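Local coordinates for flavin prenyltransferase UbiX (Methanocaldococcus jannaschii, PDB 6M8V), which probably transfers a dimethylallyl group from dimethylallyl monophosphate to reduced FMN, making the prenylated flavin cofactor used by UbiD decarboxylases, at residues I3-T8 against R18-L23; K114-P119 against D169-D174; F162-V167 against N175-R180. All blocks are in the same frame, centred on the assembly; numbering follows the deposited sequence.

All three contacts are mostly buried. Contacts 1 and 2 lie near the chain's centre and pack a helix against the parallel sheet, using strands 2-7 and 114-119; contact 3 shares helix 156-171 with contact 2 and ties it to the tail that follows. Contact 1 is purely apolar across its segments. Contact 2 is mixed, with isoleucine and leucine methyls inside and a lysine bond at the helix end. Contact 3, toward the periphery about 15 Å from the chain's centre, combines aromatic packing with an Asx turn at the interfaces with two neighbouring subunits. The three also touch: Ile173 packs on Leu23 and Ile3, Val164 lies against Val22, and Asp169 forms a salt bridge with Arg180.

Contact 1. Residues I3-T8 against R18-L23; sequences IIVCIT and RLLEVL. With FMN (flavin mononucleotide), chain B.
Strand 3-7 and helix 18-22 belong to the first beta-alpha-beta unit of a Rossmann-like sheet; they run nearly antiparallel, at 157°, with axes 10.5 Å apart. Ile3 begins the contact with CG1 anti to its carbonyl carbon, which brings CD1 to 4.1 Å from CD2 of Leu23, the two side chains crossing at about a right angle. Val5 is the centre of the interface. Leu20 extends CD2 over its isopropyl group, 4.2 Å from Val5 CB and about equally far from both methyls, while Val5 CG2 also meets Leu19 CD2 at 4.3 Å. Ile7 closes the row with a looser touch, CD1 to Leu20 CD1 at 4.4 Å. Just past the strand, Thr8 enters the flavin pocket: its CB lies 3.3 Å from FMN O2P, but its OG1 is bonded to Pro83 O and Ser85 N. On the helix, the salt bridge from Arg18 NE to Glu21 OE2 (2.9 Å) stays clear of the strand. No hydrogen bond links the two segments, so this side of the helix meets the strand through branched methyls only; between them there is just apolar packing, while the strand's backbone polar groups are used in the sheet, toward strands 28-33 and 78-84.

Contact 2. Residues K114-P119 against D169-D174; sequences KLIIMP and DILGID
A Schellman motif ends helix 156-171, and the last turn of that helix packs on strand 114-119 of the parallel sheet. Gly172 leaves the helical conformation with a phi of 81°, where a side chain would jam against the preceding carbonyl oxygen, and its N bonds back to Asp169 O at 3.0 Å. Lys114 reaches the last turn with its ammonium. Its CG lies anti to the backbone N and the chain then bends at chi3 (-68°), carrying NZ to 2.7 Å from Ile170 O. The ammonium lies in the plane of that carbonyl, with a C=O...N angle of 158°, so the bond is nearly in line with the C=O axis. A water donates to Leu171 O at 3.2 Å and is only weakly tied to NZ. The positive charge thus sits at the carbonyl-rich end of the helix, where the helix dipole would probably favour it. Replacing Lys114 by an alanine here would remove this donor and is likely to leave the helix terminus more loosely held to the start of the strand. Two residues farther along, Ile116 projects CD1 between the neighbours Ile170 and Leu171, at 3.5 Å from Ile170 CG2 and 3.8 Å from Leu171 CD2, crossing both obliquely. Ile170 also packs on Ile141 of the adjacent strand and on Pro123 of the third subunit, so the same side chain takes part in the subunit interface. The Schellman glycine is a common way for a helix to end, and a helix laid with its apolar residues on a parallel sheet is typical of the Rossmann-like fold.

Contact 3. Residues F162-V167 against N175-R180; sequences FVVGRV and NSLFKR
Phe178 holds CG in the crowded position between its backbone N and carbonyl carbon (chi1 63°), and Phe162 holds CG anti to its N. Together these torsions make an edge-to-face pair, the edge of Phe162 toward the face of Phe178, with centroids 5.0 Å apart and planes at 66°. The tail 175-180 lies along helix 156-171, and an Asx turn, Leu177 N to Asn175 OD1 at 3.0 Å, shapes it. Gly165 lets the tail come close: Phe178 CE2 rests 3.6 Å from Gly165 C, and a side chain there would clash with the ring. Arg166, bent at chi2 and chi3, touches Phe178 CZ with its CD at 3.6 Å. Its guanidinium turns to Asp169, to Glu111 of the fourth subunit and to Met122 O of the third subunit. Arg166 is predicted to bind dimethylallyl phosphate, and a bound phosphate ion lies about 4 Å from its side chain. Leu177 CD1 adds a contact with Val164 CG1 at 3.8 Å. Asn175 ND2 makes a weak bond to Gly165 O and a firmer one to Ile173 O. From farther along, Arg180 NH2, also salt-bridged to Asp169 OD1, returns to Asn175 O at 3.0 Å, 34° above the carbonyl plane.

Contact 1. Residues I3-T8 against R18-L23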
loop_
_atom_site.group_PDB
_atom_site.type_symbol
_atom_site.label_atom_id
_atom_site.label_comp_id
_atom_site.label_asym_id
_atom_site.label_seq_id
_atom_site.Cartn_x
_atom_site.Cartn_y
_atom_site.Cartn_z
ATOM N N ILE A 3 -20.602 -12.866 -28.448
ATOM C CA ILE A 3 -19.397 -12.076 -28.245
ATOM C C ILE A 3 -19.699 -10.627 -28.600
ATOM O O ILE A 3 -20.217 -10.346 -29.686
ATOM C CB ILE A 3 -18.225 -12.612 -29.087
ATOM C CG1 ILE A 3 -17.939 -14.069 -28.719
ATOM C CG2 ILE A 3 -16.978 -11.748 -28.891
ATOM C CD1 ILE A 3 -16.997 -14.771 -29.679
ATOM N N ILE A 4 -19.374 -9.715 -27.689
ATOM C CA ILE A 4 -19.502 -8.284 -27.935
ATOM C C ILE A 4 -18.155 -7.769 -28.428
ATOM O O ILE A 4 -17.151 -7.845 -27.710
ATOM C CB ILE A 4 -19.951 -7.531 -26.670
ATOM C CG1 ILE A 4 -20.975 -8.349 -25.879
ATOM C CG2 ILE A 4 -20.512 -6.160 -27.026
ATOM C CD1 ILE A 4 -22.323 -8.460 -26.550
ATOM N N VAL A 5 -18.123 -7.257 -29.653
ATOM C CA VAL A 5 -16.919 -6.665 -30.224
ATOM C C VAL A 5 -17.060 -5.152 -30.147
ATOM O O VAL A 5 -18.024 -4.584 -30.673
ATOM C CB VAL A 5 -16.686 -7.134 -31.669
ATOM C CG1 VAL A 5 -15.533 -6.362 -32.290
ATOM C CG2 VAL A 5 -16.408 -8.627 -31.701
ATOM N N CYS A 6 -16.106 -4.500 -29.482
ATOM C CA CYS A 6 -16.128 -3.058 -29.269
ATOM C C CYS A 6 -14.895 -2.449 -29.919
ATOM O O CYS A 6 -13.766 -2.785 -29.544
ATOM C CB CYS A 6 -16.162 -2.721 -27.774
ATOM S SG CYS A 6 -17.440 -3.579 -26.799
ATOM N N ILE A 7 -15.109 -1.547 -30.873
ATOM C CA ILE A 7 -14.032 -0.866 -31.585
ATOM C C ILE A 7 -13.935 0.555 -31.053
ATOM O O ILE A 7 -14.899 1.323 -31.141
ATOM C CB ILE A 7 -14.264 -0.857 -33.105
ATOM C CG1 ILE A 7 -14.775 -2.220 -33.584
ATOM C CG2 ILE A 7 -12.985 -0.458 -33.832
ATOM C CD1 ILE A 7 -14.968 -2.314 -35.099
ATOM N N THR A 8 -12.773 0.918 -30.521
ATOM C CA THR A 8 -12.547 2.269 -30.024
ATOM C C THR A 8 -11.484 2.962 -30.866
ATOM O O THR A 8 -10.785 2.341 -31.671
ATOM C CB THR A 8 -12.147 2.266 -28.541
ATOM O OG1 THR A 8 -10.901 1.579 -28.368
ATOM C CG2 THR A 8 -13.217 1.593 -27.704
ATOM N N ARG A 18 -10.680 -7.956 -39.205
ATOM C CA ARG A 18 -10.345 -9.361 -39.415
ATOM C C ARG A 18 -11.026 -10.262 -38.390
ATOM O O ARG A 18 -11.512 -11.345 -38.737
ATOM C CB ARG A 18 -8.830 -9.551 -39.373
ATOM C CG ARG A 18 -8.369 -10.986 -39.609
ATOM C CD ARG A 18 -8.776 -11.503 -40.995
ATOM N NE ARG A 18 -8.631 -10.488 -42.036
ATOM C CZ ARG A 18 -7.469 -10.122 -42.571
ATOM N NH1 ARG A 18 -6.336 -10.686 -42.166
ATOM N NH2 ARG A 18 -7.437 -9.186 -43.511
ATOM N N LEU A 19 -11.062 -9.842 -37.121
ATOM C CA LEU A 19 -11.742 -10.643 -36.106
ATOM C C LEU A 19 -13.223 -10.809 -36.431
ATOM O O LEU A 19 -13.790 -11.893 -36.244
ATOM C CB LEU A 19 -11.569 -10.009 -34.723
ATOM C CG LEU A 19 -12.380 -10.640 -33.583
ATOM C CD1 LEU A 19 -11.916 -12.065 -33.300
ATOM C CD2 LEU A 19 -12.317 -9.790 -32.305
ATOM N N LEU A 20 -13.864 -9.745 -36.919
ATOM C CA LEU A 20 -15.293 -9.809 -37.214
ATOM C C LEU A 20 -15.593 -10.786 -38.343
ATOM O O LEU A 20 -16.633 -11.455 -38.328
ATOM C CB LEU A 20 -15.823 -8.423 -37.571
ATOM C CG LEU A 20 -16.133 -7.464 -36.425
ATOM C CD1 LEU A 20 -16.266 -6.061 -36.969
ATOM C CD2 LEU A 20 -17.401 -7.877 -35.710
ATOM N N GLU A 21 -14.706 -10.880 -39.338
ATOM C CA GLU A 21 -15.006 -11.773 -40.451
ATOM C C GLU A 21 -14.681 -13.228 -40.133
ATOM O O GLU A 21 -15.410 -14.124 -40.574
ATOM C CB GLU A 21 -14.290 -11.320 -41.730
ATOM C CG GLU A 21 -12.824 -10.967 -41.604
ATOM C CD GLU A 21 -12.360 -10.094 -42.762
ATOM O OE1 GLU A 21 -13.152 -9.235 -43.210
ATOM O OE2 GLU A 21 -11.215 -10.271 -43.234
ATOM N N VAL A 22 -13.629 -13.499 -39.353
ATOM C CA VAL A 22 -13.403 -14.877 -38.926
ATOM C C VAL A 22 -14.433 -15.346 -37.904
ATOM O O VAL A 22 -14.558 -16.552 -37.680
ATOM C CB VAL A 22 -11.980 -15.077 -38.364
ATOM C CG1 VAL A 22 -10.934 -14.600 -39.365
ATOM C CG2 VAL A 22 -11.824 -14.374 -37.023
ATOM N N LEU A 23 -15.180 -14.430 -37.286
ATOM C CA LEU A 23 -16.236 -14.776 -36.342
ATOM C C LEU A 23 -17.608 -14.875 -36.989
ATOM O O LEU A 23 -18.558 -15.299 -36.310
ATOM C CB LEU A 23 -16.295 -13.743 -35.209
ATOM C CG LEU A 23 -15.283 -13.875 -34.065
ATOM C CD1 LEU A 23 -15.524 -12.784 -33.049
ATOM C CD2 LEU A 23 -15.422 -15.243 -33.433
HETATM N N1 FMN B . -5.316 6.801 -28.751
HETATM C C2 FMN B . -4.644 5.715 -28.231
HETATM O O2 FMN B . -4.716 5.532 -27.027
HETATM N N3 FMN B . -3.906 4.853 -29.035
HETATM C C4 FMN B . -3.861 5.097 -30.402
HETATM O O4 FMN B . -3.236 4.371 -31.180
HETATM C C4A FMN B . -4.538 6.189 -30.925
HETATM N N5 FMN B . -4.470 6.409 -32.277
HETATM C C5A FMN B . -5.132 7.482 -32.817
HETATM C C6 FMN B . -5.050 7.678 -34.183
HETATM C C7 FMN B . -5.705 8.752 -34.753
HETATM C C7M FMN B . -5.613 8.951 -36.229
HETATM C C8 FMN B . -6.441 9.626 -33.964
HETATM C C8M FMN B . -7.144 10.779 -34.610
HETATM C C9 FMN B . -6.524 9.429 -32.589
HETATM C C9A FMN B . -5.866 8.349 -32.011
HETATM N N10 FMN B . -5.939 8.131 -30.647
HETATM C C10 FMN B . -5.266 7.049 -30.106
HETATM C "C1'" FMN B . -6.719 9.071 -29.762
HETATM C "C2'" FMN B . -8.063 8.494 -29.332
HETATM O "O2'" FMN B . -8.872 8.275 -30.466
HETATM C "C3'" FMN B . -8.799 9.428 -28.384
HETATM O "O3'" FMN B . -8.234 9.345 -27.092
HETATM C "C4'" FMN B . -10.295 9.118 -28.354
HETATM O "O4'" FMN B . -10.930 9.978 -27.437
HETATM C "C5'" FMN B . -10.618 7.671 -27.996
HETATM O "O5'" FMN B . -12.011 7.560 -27.773
HETATM P P FMN B . -12.782 6.143 -27.854
HETATM O O1P FMN B . -12.707 5.627 -29.262
HETATM O O2P FMN B . -12.081 5.165 -26.941
HETATM O O3P FMN B . -14.217 6.317 -27.422
#

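Contact 2. Residues K114-P119 against D169-D174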
loop_
_atom_site.group_PDB
_atom_site.type_symbol
_atom_site.label_atom_id
_atom_site.label_comp_id
_atom_site.label_asym_id
_atom_site.label_seq_id
_atom_site.Cartn_x
_atom_site.Cartn_y
_atom_site.Cartn_z
ATOM N N LYS A 114 -16.245 -13.106 -19.531
ATOM C CA LYS A 114 -14.898 -12.922 -20.053
ATOM C C LYS A 114 -14.747 -11.556 -20.719
ATOM O O LYS A 114 -15.559 -11.166 -21.562
ATOM C CB LYS A 114 -14.570 -14.036 -21.043
ATOM C CG LYS A 114 -13.227 -13.888 -21.728
ATOM C CD LYS A 114 -12.895 -15.121 -22.550
ATOM C CE LYS A 114 -12.639 -16.329 -21.662
ATOM N NZ LYS A 114 -12.343 -17.541 -22.481
ATOM N N LEU A 115 -13.692 -10.832 -20.346
ATOM C CA LEU A 115 -13.411 -9.508 -20.884
ATOM C C LEU A 115 -11.993 -9.495 -21.436
ATOM O O LEU A 115 -11.028 -9.721 -20.693
ATOM C CB LEU A 115 -13.585 -8.430 -19.807
ATOM C CG LEU A 115 -13.165 -6.990 -20.132
ATOM C CD1 LEU A 115 -13.924 -6.458 -21.341
ATOM C CD2 LEU A 115 -13.372 -6.074 -18.916
ATOM N N ILE A 116 -11.872 -9.226 -22.733
ATOM C CA ILE A 116 -10.593 -9.112 -23.425
ATOM C C ILE A 116 -10.432 -7.674 -23.889
ATOM O O ILE A 116 -11.320 -7.133 -24.556
ATOM C CB ILE A 116 -10.515 -10.064 -24.631
ATOM C CG1 ILE A 116 -10.747 -11.516 -24.201
ATOM C CG2 ILE A 116 -9.185 -9.882 -25.364
ATOM C CD1 ILE A 116 -10.877 -12.483 -25.374
ATOM N N ILE A 117 -9.299 -7.062 -23.557
ATOM C CA ILE A 117 -8.988 -5.710 -24.010
ATOM C C ILE A 117 -7.640 -5.742 -24.709
ATOM O O ILE A 117 -6.724 -6.450 -24.280
ATOM C CB ILE A 117 -8.983 -4.691 -22.850
ATOM C CG1 ILE A 117 -7.938 -5.065 -21.804
ATOM C CG2 ILE A 117 -10.355 -4.620 -22.201
ATOM C CD1 ILE A 117 -7.633 -3.948 -20.821
ATOM N N MET A 118 -7.519 -4.968 -25.787
ATOM C CA MET A 118 -6.312 -4.932 -26.616
ATOM C C MET A 118 -5.814 -3.498 -26.724
ATOM O O MET A 118 -5.995 -2.838 -27.757
ATOM C CB MET A 118 -6.598 -5.526 -27.997
ATOM C CG MET A 118 -7.397 -6.813 -27.910
ATOM S SD MET A 118 -7.392 -7.783 -29.419
ATOM C CE MET A 118 -5.655 -8.192 -29.586
ATOM N N PRO A 119 -5.172 -2.980 -25.677
ATOM C CA PRO A 119 -4.717 -1.582 -25.706
ATOM C C PRO A 119 -3.592 -1.386 -26.714
ATOM O O PRO A 119 -2.601 -2.119 -26.712
ATOM C CB PRO A 119 -4.243 -1.333 -24.269
ATOM C CG PRO A 119 -3.887 -2.687 -23.762
ATOM C CD PRO A 119 -4.837 -3.649 -24.407
ATOM N N ASP A 169 -8.046 -18.026 -29.773
ATOM C CA ASP A 169 -7.521 -18.952 -28.770
ATOM C C ASP A 169 -8.054 -18.625 -27.378
ATOM O O ASP A 169 -8.546 -19.507 -26.667
ATOM C CB ASP A 169 -5.990 -18.923 -28.770
ATOM C CG ASP A 169 -5.392 -19.562 -30.008
ATOM O OD1 ASP A 169 -6.103 -20.340 -30.678
ATOM O OD2 ASP A 169 -4.204 -19.301 -30.301
ATOM N N ILE A 170 -7.961 -17.351 -26.976
ATOM C CA ILE A 170 -8.439 -16.922 -25.661
ATOM C C ILE A 170 -9.948 -17.104 -25.543
ATOM O O ILE A 170 -10.464 -17.422 -24.464
ATOM C CB ILE A 170 -8.025 -15.456 -25.404
ATOM C CG1 ILE A 170 -6.503 -15.332 -25.332
ATOM C CG2 ILE A 170 -8.640 -14.936 -24.126
ATOM C CD1 ILE A 170 -5.901 -15.976 -24.092
ATOM N N LEU A 171 -10.678 -16.910 -26.640
ATOM C CA LEU A 171 -12.121 -17.112 -26.630
ATOM C C LEU A 171 -12.508 -18.583 -26.561
ATOM O O LEU A 171 -13.685 -18.885 -26.337
ATOM C CB LEU A 171 -12.741 -16.469 -27.875
ATOM C CG LEU A 171 -12.704 -14.941 -27.924
ATOM C CD1 LEU A 171 -12.899 -14.436 -29.342
ATOM C CD2 LEU A 171 -13.759 -14.362 -27.001
ATOM N N GLY A 172 -11.559 -19.499 -26.738
ATOM C CA GLY A 172 -11.892 -20.907 -26.801
ATOM C C GLY A 172 -12.405 -21.366 -28.144
ATOM O O GLY A 172 -13.092 -22.390 -28.220
ATOM N N ILE A 173 -12.093 -20.640 -29.210
ATOM C CA ILE A 173 -12.562 -20.956 -30.553
ATOM C C ILE A 173 -11.408 -21.585 -31.320
ATOM O O ILE A 173 -10.361 -20.953 -31.509
ATOM C CB ILE A 173 -13.094 -19.701 -31.265
ATOM C CG1 ILE A 173 -14.266 -19.114 -30.473
ATOM C CG2 ILE A 173 -13.516 -20.027 -32.691
ATOM C CD1 ILE A 173 -14.834 -17.852 -31.061
ATOM N N ASP A 174 -11.594 -22.837 -31.744
ATOM C CA ASP A 174 -10.582 -23.536 -32.525
ATOM C C ASP A 174 -10.363 -22.842 -33.862
ATOM O O ASP A 174 -11.317 -22.475 -34.552
ATOM C CB ASP A 174 -11.007 -24.986 -32.767
ATOM C CG ASP A 174 -10.543 -25.926 -31.674
ATOM O OD1 ASP A 174 -10.353 -27.126 -31.968
ATOM O OD2 ASP A 174 -10.377 -25.472 -30.523
HETATM O O HOH W 1 -15.392 -17.374 -24.163
#

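Contact 3. Residues F162-V167 against N175-R180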
loop_
_atom_site.group_PDB
_atom_site.type_symbol
_atom_site.label_atom_id
_atom_site.label_comp_id
_atom_site.label_asym_id
_atom_site.label_seq_id
_atom_site.Cartn_x
_atom_site.Cartn_y
_atom_site.Cartn_z
ATOM N N PHE A 162 -2.193 -13.714 -37.106
ATOM C CA PHE A 162 -1.616 -14.192 -35.851
ATOM C C PHE A 162 -2.333 -13.574 -34.657
ATOM O O PHE A 162 -2.771 -14.283 -33.740
ATOM C CB PHE A 162 -0.118 -13.874 -35.795
ATOM C CG PHE A 162 0.527 -14.239 -34.482
ATOM C CD1 PHE A 162 1.082 -15.493 -34.297
ATOM C CD2 PHE A 162 0.565 -13.333 -33.428
ATOM C CE1 PHE A 162 1.665 -15.837 -33.094
ATOM C CE2 PHE A 162 1.142 -13.673 -32.221
ATOM C CZ PHE A 162 1.695 -14.928 -32.054
ATOM N N VAL A 163 -2.451 -12.245 -34.649
ATOM C CA VAL A 163 -3.101 -11.549 -33.542
ATOM C C VAL A 163 -4.536 -12.036 -33.373
ATOM O O VAL A 163 -4.984 -12.329 -32.259
ATOM C CB VAL A 163 -3.044 -10.028 -33.763
ATOM C CG1 VAL A 163 -3.843 -9.299 -32.684
ATOM C CG2 VAL A 163 -1.590 -9.545 -33.787
ATOM N N VAL A 164 -5.272 -12.141 -34.483
ATOM C CA VAL A 164 -6.671 -12.548 -34.408
ATOM C C VAL A 164 -6.787 -14.007 -33.973
ATOM O O VAL A 164 -7.666 -14.363 -33.176
ATOM C CB VAL A 164 -7.367 -12.288 -35.758
ATOM C CG1 VAL A 164 -8.750 -12.930 -35.793
ATOM C CG2 VAL A 164 -7.467 -10.787 -36.012
ATOM N N GLY A 165 -5.902 -14.871 -34.478
ATOM C CA GLY A 165 -5.912 -16.260 -34.043
ATOM C C GLY A 165 -5.704 -16.402 -32.548
ATOM O O GLY A 165 -6.350 -17.228 -31.895
ATOM N N ARG A 166 -4.805 -15.592 -31.982
ATOM C CA ARG A 166 -4.587 -15.615 -30.540
ATOM C C ARG A 166 -5.829 -15.153 -29.787
ATOM O O ARG A 166 -6.148 -15.685 -28.718
ATOM C CB ARG A 166 -3.383 -14.745 -30.180
ATOM C CG ARG A 166 -2.067 -15.264 -30.727
ATOM C CD ARG A 166 -1.715 -16.600 -30.105
ATOM N NE ARG A 166 -1.179 -16.426 -28.762
ATOM C CZ ARG A 166 -1.453 -17.231 -27.743
ATOM N NH1 ARG A 166 -2.261 -18.268 -27.916
ATOM N NH2 ARG A 166 -0.921 -16.996 -26.551
ATOM N N VAL A 167 -6.548 -14.168 -30.331
ATOM C CA VAL A 167 -7.800 -13.745 -29.708
ATOM C C VAL A 167 -8.803 -14.890 -29.703
ATOM O O VAL A 167 -9.460 -15.153 -28.688
ATOM C CB VAL A 167 -8.366 -12.503 -30.419
ATOM C CG1 VAL A 167 -9.795 -12.239 -29.961
ATOM C CG2 VAL A 167 -7.490 -11.300 -30.150
ATOM N N ASN A 175 -9.096 -22.681 -34.238
ATOM C CA ASN A 175 -8.768 -22.030 -35.498
ATOM C C ASN A 175 -7.389 -22.483 -35.958
ATOM O O ASN A 175 -6.571 -22.958 -35.163
ATOM C CB ASN A 175 -8.805 -20.506 -35.365
ATOM C CG ASN A 175 -7.624 -19.966 -34.577
ATOM O OD1 ASN A 175 -6.578 -19.642 -35.143
ATOM N ND2 ASN A 175 -7.780 -19.884 -33.260
ATOM N N SER A 176 -7.144 -22.319 -37.256
ATOM C CA SER A 176 -5.839 -22.549 -37.863
ATOM C C SER A 176 -5.345 -21.291 -38.571
ATOM O O SER A 176 -4.727 -21.354 -39.636
ATOM C CB SER A 176 -5.887 -23.732 -38.829
ATOM O OG SER A 176 -6.964 -23.606 -39.744
ATOM N N LEU A 177 -5.611 -20.127 -37.971
ATOM C CA LEU A 177 -5.298 -18.851 -38.607
ATOM C C LEU A 177 -3.800 -18.574 -38.691
ATOM O O LEU A 177 -3.382 -17.750 -39.514
ATOM C CB LEU A 177 -5.983 -17.705 -37.854
ATOM C CG LEU A 177 -7.473 -17.487 -38.126
ATOM C CD1 LEU A 177 -8.001 -16.315 -37.314
ATOM C CD2 LEU A 177 -7.726 -17.270 -39.611
ATOM N N PHE A 178 -2.984 -19.218 -37.863
ATOM C CA PHE A 178 -1.551 -18.964 -37.876
ATOM C C PHE A 178 -0.801 -20.267 -37.649
ATOM O O PHE A 178 -1.336 -21.227 -37.088
ATOM C CB PHE A 178 -1.145 -17.912 -36.826
ATOM C CG PHE A 178 -1.420 -18.322 -35.399
ATOM C CD1 PHE A 178 -0.399 -18.806 -34.593
ATOM C CD2 PHE A 178 -2.693 -18.203 -34.859
ATOM C CE1 PHE A 178 -0.646 -19.176 -33.281
ATOM C CE2 PHE A 178 -2.948 -18.575 -33.548
ATOM C CZ PHE A 178 -1.922 -19.059 -32.758
ATOM N N LYS A 179 0.446 -20.294 -38.114
ATOM C CA LYS A 179 1.326 -21.434 -37.878
ATOM C C LYS A 179 1.807 -21.388 -36.433
ATOM O O LYS A 179 2.579 -20.500 -36.057
ATOM C CB LYS A 179 2.498 -21.411 -38.854
ATOM C CG LYS A 179 2.082 -21.304 -40.311
ATOM C CD LYS A 179 3.279 -21.057 -41.216
ATOM C CE LYS A 179 2.859 -20.996 -42.677
ATOM N NZ LYS A 179 2.186 -22.251 -43.113
ATOM N N ARG A 180 1.348 -22.336 -35.622
ATOM C CA ARG A 180 1.638 -22.320 -34.199
ATOM C C ARG A 180 3.110 -22.650 -33.954
ATOM O O ARG A 180 3.867 -22.979 -34.873
ATOM C CB ARG A 180 0.702 -23.279 -33.468
ATOM C CG ARG A 180 -0.755 -22.879 -33.615
ATOM C CD ARG A 180 -1.695 -23.800 -32.864
ATOM N NE ARG A 180 -3.086 -23.421 -33.094
ATOM C CZ ARG A 180 -3.733 -22.489 -32.399
ATOM N NH1 ARG A 180 -3.115 -21.838 -31.421
ATOM N NH2 ARG A 180 -4.997 -22.208 -32.678
#